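Local coordinates for protein hydroxyethylphosphonate dioxygenase (Streptomyces albus, PDB 6B9R) that oxidatively cleaves 2-hydroxyethylphosphonate at a mononuclear iron site, probably yielding hydroxymethylphosphonate, at residues T155-P160 / H190-R195; I127-V132 / A201-L206; R131-D136 / P160-F165. All blocks are in the same frame, centred on the assembly; numbering follows the deposited sequence.

Contact 1. Residues T155-P160 / H190-R195. With FE (Fe (III) ion), chain E; 2HE ((2-hydroxyethyl)phosphonic acid), chain F.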
loop_
_atom_site.group_PDB
_atom_site.type_symbol
_atom_site.label_atom_id
_atom_site.label_comp_id
_atom_site.label_asym_id
_atom_site.label_seq_id
_atom_site.Cartn_x
_atom_site.Cartn_y
_atom_site.Cartn_z
ATOM N N THR A 155 -19.237 -13.246 -2.046
ATOM C CA THR A 155 -20.346 -13.720 -2.851
ATOM C C THR A 155 -21.623 -13.674 -2.033
ATOM O O THR A 155 -21.649 -14.148 -0.894
ATOM C CB THR A 155 -20.089 -15.140 -3.355
ATOM O OG1 THR A 155 -18.867 -15.157 -4.110
ATOM C CG2 THR A 155 -21.222 -15.584 -4.250
ATOM N N TYR A 156 -22.666 -13.097 -2.614
ATOM C CA TYR A 156 -24.006 -13.065 -2.042
ATOM C C TYR A 156 -24.923 -13.948 -2.878
ATOM O O TYR A 156 -24.941 -13.821 -4.103
ATOM C CB TYR A 156 -24.538 -11.633 -2.016
ATOM C CG TYR A 156 -25.925 -11.536 -1.456
ATOM C CD1 TYR A 156 -26.128 -11.409 -0.094
ATOM C CD2 TYR A 156 -27.037 -11.574 -2.292
ATOM C CE1 TYR A 156 -27.415 -11.319 0.428
ATOM C CE2 TYR A 156 -28.319 -11.489 -1.782
ATOM C CZ TYR A 156 -28.502 -11.365 -0.422
ATOM O OH TYR A 156 -29.781 -11.276 0.079
ATOM N N PHE A 157 -25.680 -14.840 -2.226
ATOM C CA PHE A 157 -26.461 -15.859 -2.929
ATOM C C PHE A 157 -27.937 -15.479 -3.033
ATOM O O PHE A 157 -28.530 -14.986 -2.072
ATOM C CB PHE A 157 -26.327 -17.210 -2.224
ATOM C CG PHE A 157 -24.930 -17.757 -2.240
ATOM C CD1 PHE A 157 -24.475 -18.488 -3.327
ATOM C CD2 PHE A 157 -24.068 -17.531 -1.179
ATOM C CE1 PHE A 157 -23.184 -19.001 -3.353
ATOM C CE2 PHE A 157 -22.777 -18.035 -1.188
ATOM C CZ PHE A 157 -22.325 -18.770 -2.284
ATOM N N VAL A 158 -28.526 -15.709 -4.209
ATOM C CA VAL A 158 -29.965 -15.571 -4.428
ATOM C C VAL A 158 -30.481 -16.899 -4.971
ATOM O O VAL A 158 -30.013 -17.376 -6.015
ATOM C CB VAL A 158 -30.310 -14.425 -5.397
ATOM C CG1 VAL A 158 -31.828 -14.363 -5.600
ATOM C CG2 VAL A 158 -29.763 -13.074 -4.891
ATOM N N GLY A 159 -31.450 -17.492 -4.274
ATOM C CA GLY A 159 -32.048 -18.719 -4.733
ATOM C C GLY A 159 -31.222 -19.932 -4.364
ATOM O O GLY A 159 -30.223 -19.835 -3.641
ATOM N N PRO A 160 -31.635 -21.107 -4.853
ATOM C CA PRO A 160 -31.008 -22.383 -4.439
ATOM C C PRO A 160 -29.710 -22.671 -5.184
ATOM O O PRO A 160 -29.626 -23.534 -6.065
ATOM C CB PRO A 160 -32.112 -23.404 -4.749
ATOM C CG PRO A 160 -32.816 -22.811 -5.943
ATOM C CD PRO A 160 -32.817 -21.320 -5.708
ATOM N N HIS A 190 -13.260 -22.678 -7.140
ATOM C CA HIS A 190 -14.652 -22.772 -6.715
ATOM C C HIS A 190 -15.572 -22.887 -7.925
ATOM O O HIS A 190 -15.155 -22.709 -9.075
ATOM C CB HIS A 190 -15.045 -21.584 -5.826
ATOM C CG HIS A 190 -14.781 -20.243 -6.439
ATOM N ND1 HIS A 190 -13.541 -19.644 -6.422
ATOM C CD2 HIS A 190 -15.607 -19.381 -7.078
ATOM C CE1 HIS A 190 -13.613 -18.472 -7.030
ATOM N NE2 HIS A 190 -14.858 -18.289 -7.434
ATOM N N SER A 191 -16.834 -23.234 -7.646
ATOM C CA SER A 191 -17.857 -23.342 -8.678
ATOM C C SER A 191 -19.227 -23.095 -8.059
ATOM O O SER A 191 -19.387 -23.085 -6.835
ATOM C CB SER A 191 -17.818 -24.709 -9.368
ATOM O OG SER A 191 -18.616 -24.706 -10.543
ATOM N N PHE A 192 -20.221 -22.899 -8.932
ATOM C CA PHE A 192 -21.608 -22.695 -8.524
ATOM C C PHE A 192 -22.539 -23.423 -9.481
ATOM O O PHE A 192 -22.328 -23.403 -10.696
ATOM C CB PHE A 192 -22.009 -21.216 -8.518
ATOM C CG PHE A 192 -21.085 -20.330 -7.760
ATOM C CD1 PHE A 192 -19.975 -19.773 -8.387
ATOM C CD2 PHE A 192 -21.331 -20.023 -6.430
ATOM C CE1 PHE A 192 -19.112 -18.923 -7.702
ATOM C CE2 PHE A 192 -20.472 -19.160 -5.731
ATOM C CZ PHE A 192 -19.358 -18.620 -6.373
ATOM N N THR A 193 -23.571 -24.062 -8.927
ATOM C CA THR A 193 -24.644 -24.672 -9.701
ATOM C C THR A 193 -25.985 -24.283 -9.087
ATOM O O THR A 193 -26.049 -23.731 -7.985
ATOM C CB THR A 193 -24.528 -26.204 -9.733
ATOM O OG1 THR A 193 -24.673 -26.706 -8.402
ATOM C CG2 THR A 193 -23.176 -26.648 -10.293
ATOM N N ALA A 194 -27.070 -24.592 -9.798
ATOM C CA ALA A 194 -28.425 -24.408 -9.287
ATOM C C ALA A 194 -29.001 -25.759 -8.886
ATOM O O ALA A 194 -28.870 -26.735 -9.631
ATOM C CB ALA A 194 -29.335 -23.747 -10.327
ATOM N N ARG A 195 -29.645 -25.812 -7.719
ATOM C CA ARG A 195 -30.333 -27.026 -7.294
ATOM C C ARG A 195 -31.669 -27.216 -7.991
ATOM O O ARG A 195 -32.264 -28.291 -7.871
ATOM C CB ARG A 195 -30.562 -27.017 -5.777
ATOM C CG ARG A 195 -29.297 -27.230 -4.972
ATOM C CD ARG A 195 -29.587 -27.534 -3.505
ATOM N NE ARG A 195 -30.401 -26.509 -2.856
ATOM C CZ ARG A 195 -29.944 -25.319 -2.470
ATOM N NH1 ARG A 195 -30.762 -24.457 -1.877
ATOM N NH2 ARG A 195 -28.673 -24.976 -2.694
HETATM FE FE FE E . -14.806 -16.439 -8.563
HETATM O O3 2HE F . -14.994 -17.214 -10.893
HETATM P P 2HE F . -15.900 -17.898 -11.854
HETATM O O1 2HE F . -15.343 -19.368 -12.196
HETATM O O2 2HE F . -16.063 -17.048 -13.219
HETATM C CA 2HE F . -17.492 -18.023 -11.008
HETATM C CB 2HE F . -17.696 -16.723 -10.236
HETATM O O4 2HE F . -16.920 -16.699 -9.027
HETATM O O HOH W 1 -15.729 -14.310 -9.634
#

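Contact 2. Residues I127-V132 / A201-L206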
loop_
_atom_site.group_PDB
_atom_site.type_symbol
_atom_site.label_atom_id
_atom_site.label_comp_id
_atom_site.label_asym_id
_atom_site.label_seq_id
_atom_site.Cartn_x
_atom_site.Cartn_y
_atom_site.Cartn_z
ATOM N N ILE A 127 -23.950 -13.060 -11.760
ATOM C CA ILE A 127 -23.690 -14.309 -12.472
ATOM C C ILE A 127 -24.827 -15.283 -12.196
ATOM O O ILE A 127 -25.061 -15.658 -11.043
ATOM C CB ILE A 127 -22.343 -14.950 -12.088
ATOM C CG1 ILE A 127 -21.194 -13.931 -12.195
ATOM C CG2 ILE A 127 -22.087 -16.163 -12.983
ATOM C CD1 ILE A 127 -19.865 -14.442 -11.697
ATOM N N SER A 128 -25.529 -15.701 -13.246
ATOM C CA SER A 128 -26.592 -16.682 -13.082
ATOM C C SER A 128 -26.031 -18.083 -13.264
ATOM O O SER A 128 -25.226 -18.334 -14.163
ATOM C CB SER A 128 -27.732 -16.446 -14.071
ATOM O OG SER A 128 -27.316 -16.731 -15.385
ATOM N N MET A 129 -26.468 -19.000 -12.406
ATOM C CA MET A 129 -26.082 -20.396 -12.537
ATOM C C MET A 129 -26.931 -21.042 -13.621
ATOM O O MET A 129 -28.158 -21.115 -13.492
ATOM C CB MET A 129 -26.254 -21.119 -11.205
ATOM C CG MET A 129 -25.123 -20.888 -10.215
ATOM S SD MET A 129 -25.065 -19.204 -9.557
ATOM C CE MET A 129 -23.684 -18.511 -10.475
ATOM N N LEU A 130 -26.288 -21.501 -14.695
ATOM C CA LEU A 130 -27.007 -22.146 -15.786
ATOM C C LEU A 130 -26.926 -23.666 -15.740
ATOM O O LEU A 130 -27.596 -24.326 -16.540
ATOM C CB LEU A 130 -26.477 -21.656 -17.140
ATOM C CG LEU A 130 -26.396 -20.146 -17.343
ATOM C CD1 LEU A 130 -25.775 -19.815 -18.711
ATOM C CD2 LEU A 130 -27.770 -19.509 -17.177
ATOM N N ARG A 131 -26.114 -24.231 -14.849
ATOM C CA ARG A 131 -25.976 -25.676 -14.718
ATOM C C ARG A 131 -26.805 -26.126 -13.521
ATOM O O ARG A 131 -26.615 -25.626 -12.405
ATOM C CB ARG A 131 -24.509 -26.081 -14.554
ATOM C CG ARG A 131 -24.268 -27.581 -14.409
ATOM C CD ARG A 131 -24.732 -28.368 -15.638
ATOM N NE ARG A 131 -24.179 -27.859 -16.897
ATOM C CZ ARG A 131 -22.960 -28.141 -17.353
ATOM N NH1 ARG A 131 -22.145 -28.920 -16.651
ATOM N NH2 ARG A 131 -22.548 -27.633 -18.512
ATOM N N VAL A 132 -27.705 -27.078 -13.751
ATOM C CA VAL A 132 -28.632 -27.569 -12.735
ATOM C C VAL A 132 -28.182 -28.953 -12.287
ATOM O O VAL A 132 -27.949 -29.834 -13.122
ATOM C CB VAL A 132 -30.071 -27.618 -13.277
ATOM C CG1 VAL A 132 -30.976 -28.374 -12.316
ATOM C CG2 VAL A 132 -30.594 -26.210 -13.514
ATOM N N ALA A 201 -31.663 -18.473 -9.777
ATOM C CA ALA A 201 -30.494 -18.932 -9.029
ATOM C C ALA A 201 -29.292 -18.167 -9.556
ATOM O O ALA A 201 -28.843 -18.425 -10.677
ATOM C CB ALA A 201 -30.289 -20.441 -9.172
ATOM N N TYR A 202 -28.796 -17.212 -8.772
ATOM C CA TYR A 202 -27.684 -16.390 -9.228
ATOM C C TYR A 202 -26.930 -15.849 -8.023
ATOM O O TYR A 202 -27.340 -16.027 -6.874
ATOM C CB TYR A 202 -28.166 -15.267 -10.149
ATOM C CG TYR A 202 -29.125 -14.260 -9.538
ATOM C CD1 TYR A 202 -30.499 -14.471 -9.568
ATOM C CD2 TYR A 202 -28.657 -13.083 -8.969
ATOM C CE1 TYR A 202 -31.377 -13.549 -9.029
ATOM C CE2 TYR A 202 -29.532 -12.155 -8.425
ATOM C CZ TYR A 202 -30.889 -12.394 -8.456
ATOM O OH TYR A 202 -31.768 -11.470 -7.923
ATOM N N ILE A 203 -25.789 -15.211 -8.299
ATOM C CA ILE A 203 -24.957 -14.627 -7.260
ATOM C C ILE A 203 -24.559 -13.216 -7.670
ATOM O O ILE A 203 -24.532 -12.864 -8.849
ATOM C CB ILE A 203 -23.690 -15.460 -6.967
ATOM C CG1 ILE A 203 -22.747 -15.479 -8.185
ATOM C CG2 ILE A 203 -24.055 -16.877 -6.494
ATOM C CD1 ILE A 203 -21.525 -16.357 -7.983
ATOM N N LEU A 204 -24.260 -12.412 -6.668
ATOM C CA LEU A 204 -23.481 -11.193 -6.850
ATOM C C LEU A 204 -22.082 -11.560 -6.385
ATOM O O LEU A 204 -21.825 -11.660 -5.183
ATOM C CB LEU A 204 -24.068 -10.017 -6.075
ATOM C CG LEU A 204 -25.241 -9.258 -6.727
ATOM C CD1 LEU A 204 -24.801 -8.535 -8.000
ATOM C CD2 LEU A 204 -26.423 -10.169 -7.031
ATOM N N ALA A 205 -21.202 -11.820 -7.355
ATOM C CA ALA A 205 -19.803 -12.192 -7.123
ATOM C C ALA A 205 -18.981 -10.911 -7.125
ATOM O O ALA A 205 -18.579 -10.419 -8.185
ATOM C CB ALA A 205 -19.317 -13.167 -8.195
ATOM N N LEU A 206 -18.757 -10.350 -5.937
ATOM C CA LEU A 206 -18.098 -9.062 -5.796
ATOM C C LEU A 206 -16.623 -9.312 -5.482
ATOM O O LEU A 206 -16.191 -9.328 -4.325
ATOM C CB LEU A 206 -18.793 -8.230 -4.704
ATOM C CG LEU A 206 -20.334 -8.168 -4.751
ATOM C CD1 LEU A 206 -20.891 -7.186 -3.712
ATOM C CD2 LEU A 206 -20.845 -7.821 -6.147
#

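Contact 3. Residues R131-D136 / P160-F165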
loop_
_atom_site.group_PDB
_atom_site.type_symbol
_atom_site.label_atom_id
_atom_site.label_comp_id
_atom_site.label_asym_id
_atom_site.label_seq_id
_atom_site.Cartn_x
_atom_site.Cartn_y
_atom_site.Cartn_z
ATOM N N ARG A 131 -26.114 -24.231 -14.849
ATOM C CA ARG A 131 -25.976 -25.676 -14.718
ATOM C C ARG A 131 -26.805 -26.126 -13.521
ATOM O O ARG A 131 -26.615 -25.626 -12.405
ATOM C CB ARG A 131 -24.509 -26.081 -14.554
ATOM C CG ARG A 131 -24.268 -27.581 -14.409
ATOM C CD ARG A 131 -24.732 -28.368 -15.638
ATOM N NE ARG A 131 -24.179 -27.859 -16.897
ATOM C CZ ARG A 131 -22.960 -28.141 -17.353
ATOM N NH1 ARG A 131 -22.145 -28.920 -16.651
ATOM N NH2 ARG A 131 -22.548 -27.633 -18.512
ATOM N N VAL A 132 -27.705 -27.078 -13.751
ATOM C CA VAL A 132 -28.632 -27.569 -12.735
ATOM C C VAL A 132 -28.182 -28.953 -12.287
ATOM O O VAL A 132 -27.949 -29.834 -13.122
ATOM C CB VAL A 132 -30.071 -27.618 -13.277
ATOM C CG1 VAL A 132 -30.976 -28.374 -12.316
ATOM C CG2 VAL A 132 -30.594 -26.210 -13.514
ATOM N N VAL A 133 -28.062 -29.146 -10.974
ATOM C CA VAL A 133 -27.660 -30.428 -10.420
ATOM C C VAL A 133 -28.826 -31.018 -9.630
ATOM O O VAL A 133 -29.758 -30.320 -9.215
ATOM C CB VAL A 133 -26.412 -30.322 -9.524
ATOM C CG1 VAL A 133 -25.190 -29.879 -10.341
ATOM C CG2 VAL A 133 -26.695 -29.393 -8.342
ATOM N N GLU A 134 -28.749 -32.325 -9.404
ATOM C CA GLU A 134 -29.773 -33.048 -8.666
ATOM C C GLU A 134 -29.285 -33.578 -7.325
ATOM O O GLU A 134 -30.047 -34.262 -6.628
ATOM C CB GLU A 134 -30.318 -34.203 -9.518
ATOM C CG GLU A 134 -31.066 -33.734 -10.753
ATOM C CD GLU A 134 -31.741 -34.864 -11.497
ATOM O OE1 GLU A 134 -31.140 -35.956 -11.612
ATOM O OE2 GLU A 134 -32.880 -34.660 -11.966
ATOM N N ASP A 135 -28.042 -33.296 -6.946
ATOM C CA ASP A 135 -27.541 -33.641 -5.624
ATOM C C ASP A 135 -26.557 -32.567 -5.189
ATOM O O ASP A 135 -26.227 -31.654 -5.950
ATOM C CB ASP A 135 -26.891 -35.035 -5.593
ATOM C CG ASP A 135 -25.728 -35.177 -6.568
ATOM O OD1 ASP A 135 -24.851 -34.279 -6.631
ATOM O OD2 ASP A 135 -25.682 -36.213 -7.268
ATOM N N ASP A 136 -26.076 -32.691 -3.955
ATOM C CA ASP A 136 -25.073 -31.785 -3.411
ATOM C C ASP A 136 -23.722 -32.477 -3.259
ATOM O O ASP A 136 -22.973 -32.192 -2.326
ATOM C CB ASP A 136 -25.553 -31.204 -2.085
ATOM C CG ASP A 136 -26.976 -30.664 -2.175
ATOM O OD1 ASP A 136 -27.368 -30.204 -3.268
ATOM O OD2 ASP A 136 -27.710 -30.718 -1.164
ATOM N N PRO A 160 -31.635 -21.107 -4.853
ATOM C CA PRO A 160 -31.008 -22.383 -4.439
ATOM C C PRO A 160 -29.710 -22.671 -5.184
ATOM O O PRO A 160 -29.626 -23.534 -6.065
ATOM C CB PRO A 160 -32.112 -23.404 -4.749
ATOM C CG PRO A 160 -32.816 -22.811 -5.943
ATOM C CD PRO A 160 -32.817 -21.320 -5.708
ATOM N N VAL A 161 -28.664 -21.930 -4.820
ATOM C CA VAL A 161 -27.340 -22.055 -5.418
ATOM C C VAL A 161 -26.494 -22.996 -4.571
ATOM O O VAL A 161 -26.476 -22.885 -3.336
ATOM C CB VAL A 161 -26.666 -20.678 -5.542
ATOM C CG1 VAL A 161 -25.222 -20.836 -6.009
ATOM C CG2 VAL A 161 -27.457 -19.774 -6.504
ATOM N N ASN A 162 -25.795 -23.922 -5.224
ATOM C CA ASN A 162 -24.787 -24.740 -4.553
ATOM C C ASN A 162 -23.419 -24.092 -4.727
ATOM O O ASN A 162 -23.052 -23.699 -5.839
ATOM C CB ASN A 162 -24.761 -26.167 -5.113
ATOM C CG ASN A 162 -25.792 -27.061 -4.472
ATOM O OD1 ASN A 162 -26.511 -26.643 -3.562
ATOM N ND2 ASN A 162 -25.869 -28.307 -4.936
ATOM N N TYR A 163 -22.666 -24.003 -3.630
ATOM C CA TYR A 163 -21.321 -23.444 -3.602
ATOM C C TYR A 163 -20.316 -24.582 -3.456
ATOM O O TYR A 163 -20.399 -25.374 -2.511
ATOM C CB TYR A 163 -21.163 -22.449 -2.455
ATOM C CG TYR A 163 -19.794 -21.811 -2.391
ATOM C CD1 TYR A 163 -19.268 -21.163 -3.496
ATOM C CD2 TYR A 163 -19.027 -21.859 -1.233
ATOM C CE1 TYR A 163 -18.022 -20.576 -3.459
ATOM C CE2 TYR A 163 -17.756 -21.278 -1.196
ATOM C CZ TYR A 163 -17.274 -20.639 -2.305
ATOM O OH TYR A 163 -16.028 -20.056 -2.270
ATOM N N TYR A 164 -19.380 -24.666 -4.392
ATOM C CA TYR A 164 -18.339 -25.684 -4.385
ATOM C C TYR A 164 -16.991 -25.017 -4.169
ATOM O O TYR A 164 -16.718 -23.962 -4.745
ATOM C CB TYR A 164 -18.324 -26.459 -5.704
ATOM C CG TYR A 164 -19.657 -27.063 -6.064
ATOM C CD1 TYR A 164 -20.650 -26.297 -6.662
ATOM C CD2 TYR A 164 -19.922 -28.402 -5.807
ATOM C CE1 TYR A 164 -21.877 -26.845 -6.983
ATOM C CE2 TYR A 164 -21.143 -28.962 -6.123
ATOM C CZ TYR A 164 -22.113 -28.181 -6.717
ATOM O OH TYR A 164 -23.326 -28.734 -7.037
ATOM N N PHE A 165 -16.149 -25.620 -3.331
ATOM C CA PHE A 165 -14.874 -24.986 -3.038
ATOM C C PHE A 165 -13.827 -26.036 -2.704
ATOM O O PHE A 165 -14.141 -27.099 -2.160
ATOM C CB PHE A 165 -15.001 -23.955 -1.908
ATOM C CG PHE A 165 -15.636 -24.479 -0.649
ATOM C CD1 PHE A 165 -17.013 -24.551 -0.527
ATOM C CD2 PHE A 165 -14.855 -24.840 0.439
ATOM C CE1 PHE A 165 -17.601 -25.001 0.645
ATOM C CE2 PHE A 165 -15.430 -25.279 1.608
ATOM C CZ PHE A 165 -16.809 -25.366 1.712
HETATM O O HOH W 2 -23.670 -31.457 -6.973
#

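Contact 1. Residues T155-P160 / H190-R195
Within the cupin barrel of this iron dioxygenase, F157 and F192 meet beside the metal site and give a worked example of an apolar wall set behind a reactive centre. Their side chains cross at about a right angle, F157 CE1 standing at the edge of the F192 ring, 3.6 Å from F192 CE2. T155 comes to the same ring tip to tip, its methyl CG2 3.9 Å from F192 CE2. T155 OG1 is engaged by Q153 NE2, a side chain that also binds the iron. The far edge of F192 touches the substrate, with CE1 3.4 Å from O4 of 2-hydroxyethylphosphonate. H190 NE2 coordinates the iron at 2.2 Å, and H149 and Q153 complete the protein ligands, while O3 and O4 of the substrate chelate the metal and a water takes a further place.

Where the two segments converge, R195 N gives P160 O an almost straight hydrogen bond of 2.8 Å (178° at the hydrogen). The arginine chain bends at chi3 (-56°), bringing NE to 4.0 Å from P160 CB, and the guanidinium lays one face against the proline. M176 O holds its NH1. The metal end, H190 with H149 and Q153, is a variant of the facial triad of cupin iron enzymes, with glutamine where a carboxylate is usual.

Contact 2. Residues I127-V132 / A201-L206
A201 and M129 begin the pairing of two neighbouring antiparallel strands of the cupin barrel, 202-208 and 123-129, whose short segments run at 149° to each other. M129 N donates to A201 O at 3.0 Å, just where the first strand ends and turns into loop. Next comes Y202, in a non-hydrogen-bonded pair with S128. The chains are close here: Y202 CB lies 3.3 Å from I127 O, and the two CB atoms sit on the same face of the sheet. The tyrosine ring itself leads away from S128 to meet the ring of W126.

I203 follows on the opposite face and pairs with I127 through both of its backbone polar atoms. I203 N donates to I127 O at 2.9 Å, and I127 N returns the bond to I203 O at 3.0 Å. Over the I203 side chain lies M129, crossing it at about a right angle. The methionine is folded rather than extended: chi2 (69°) swings SD back, 4.0 Å from I203 CG2, and chi3 (-104°) carries CE to 3.9 Å from I203 CG1. F192 adjoins both residues, so that the cluster reaches the wall of the substrate pocket. An alanine at M129 would probably open a gap beside the I203 branches that SD and CE now touch, with F192 also losing a neighbour.

L204 turns away, onto L415 of the other seven-stranded sheet. At A205 the side chain returns toward the first strand, close to Q153. I127, which also touches the bound substrate, meets this alanine with its outermost methyl: I127 CD1 lies 3.8 Å from A205 CB.

Contact 3. Residues R131-D136 / P160-F165
N162 and D136 tie the loop that follows strand 123-129 to strand 161-167, the central strand of a small three-stranded antiparallel sheet in this cupin protein. The case illustrates how one amide can organise an irregular segment. N162 ND2 donates to D136 OD1 at 2.9 Å in a fairly straight bond. The two side chains cross at about a right angle, with carboxylate and amide planes 82° apart. D136 OD1 lies near the amide plane of N162, whereas the nitrogen meets OD1 from above the carboxylate plane, 36° out of it.

A second, weak bond runs from N162 ND2 to Y164 OH at 3.3 Å, within the same strand. With N162 OD1 taken by R195 NH2, the amide is gripped at both its nitrogen and its oxygen, which fixes its flip. R195 also lies against D136, and its positive charge would probably polarise the amide, making ND2 a better donor, and partly offset the charge of D136.

Y164 is the third main contributor. Its CG lies anti to the carbonyl carbon (chi1 -55°), starting the side chain on a course that ends at the loop. There the hydroxyl reaches V133 tip to tip, with V133 CG2 3.7 Å from Y164 OH. The same methyl packs against the amide, 3.7 Å from N162 ND2, so one methyl touches both ends of the weak N162-Y164 bond. The hydroxyl has a strong partner on the neighbouring strand as well, T193 OG1.

A water completes the join between loop and strand. It sits at the edge of the Y164 ring, in its plane, hydrogen-bonded to Y164 OH at 2.7 Å and also to the backbone, 2.8 Å from D135 O.

Overall arrangement
All three contacts are largely buried and lie on the same side of the chain's centre, yet their chemistry changes with place. Contact 2 is regular sheet pairing inside the barrel, backbone-bonded with apolar side chains over it. Contact 1, its centre about 5 Å from the centre of contact 2, joins the barrel sheet to the small sheet and reaches iron and substrate. Contact 3, farther from the centre of the chain, has a partly exposed loop and relies on amide, carboxylate and water. They interlock: contacts 1 and 3 share P160, contacts 2 and 3 share R131 and V132, and V161 packs CG1 against M129 and I203 and CG2 against A201 and Y202 of contact 2.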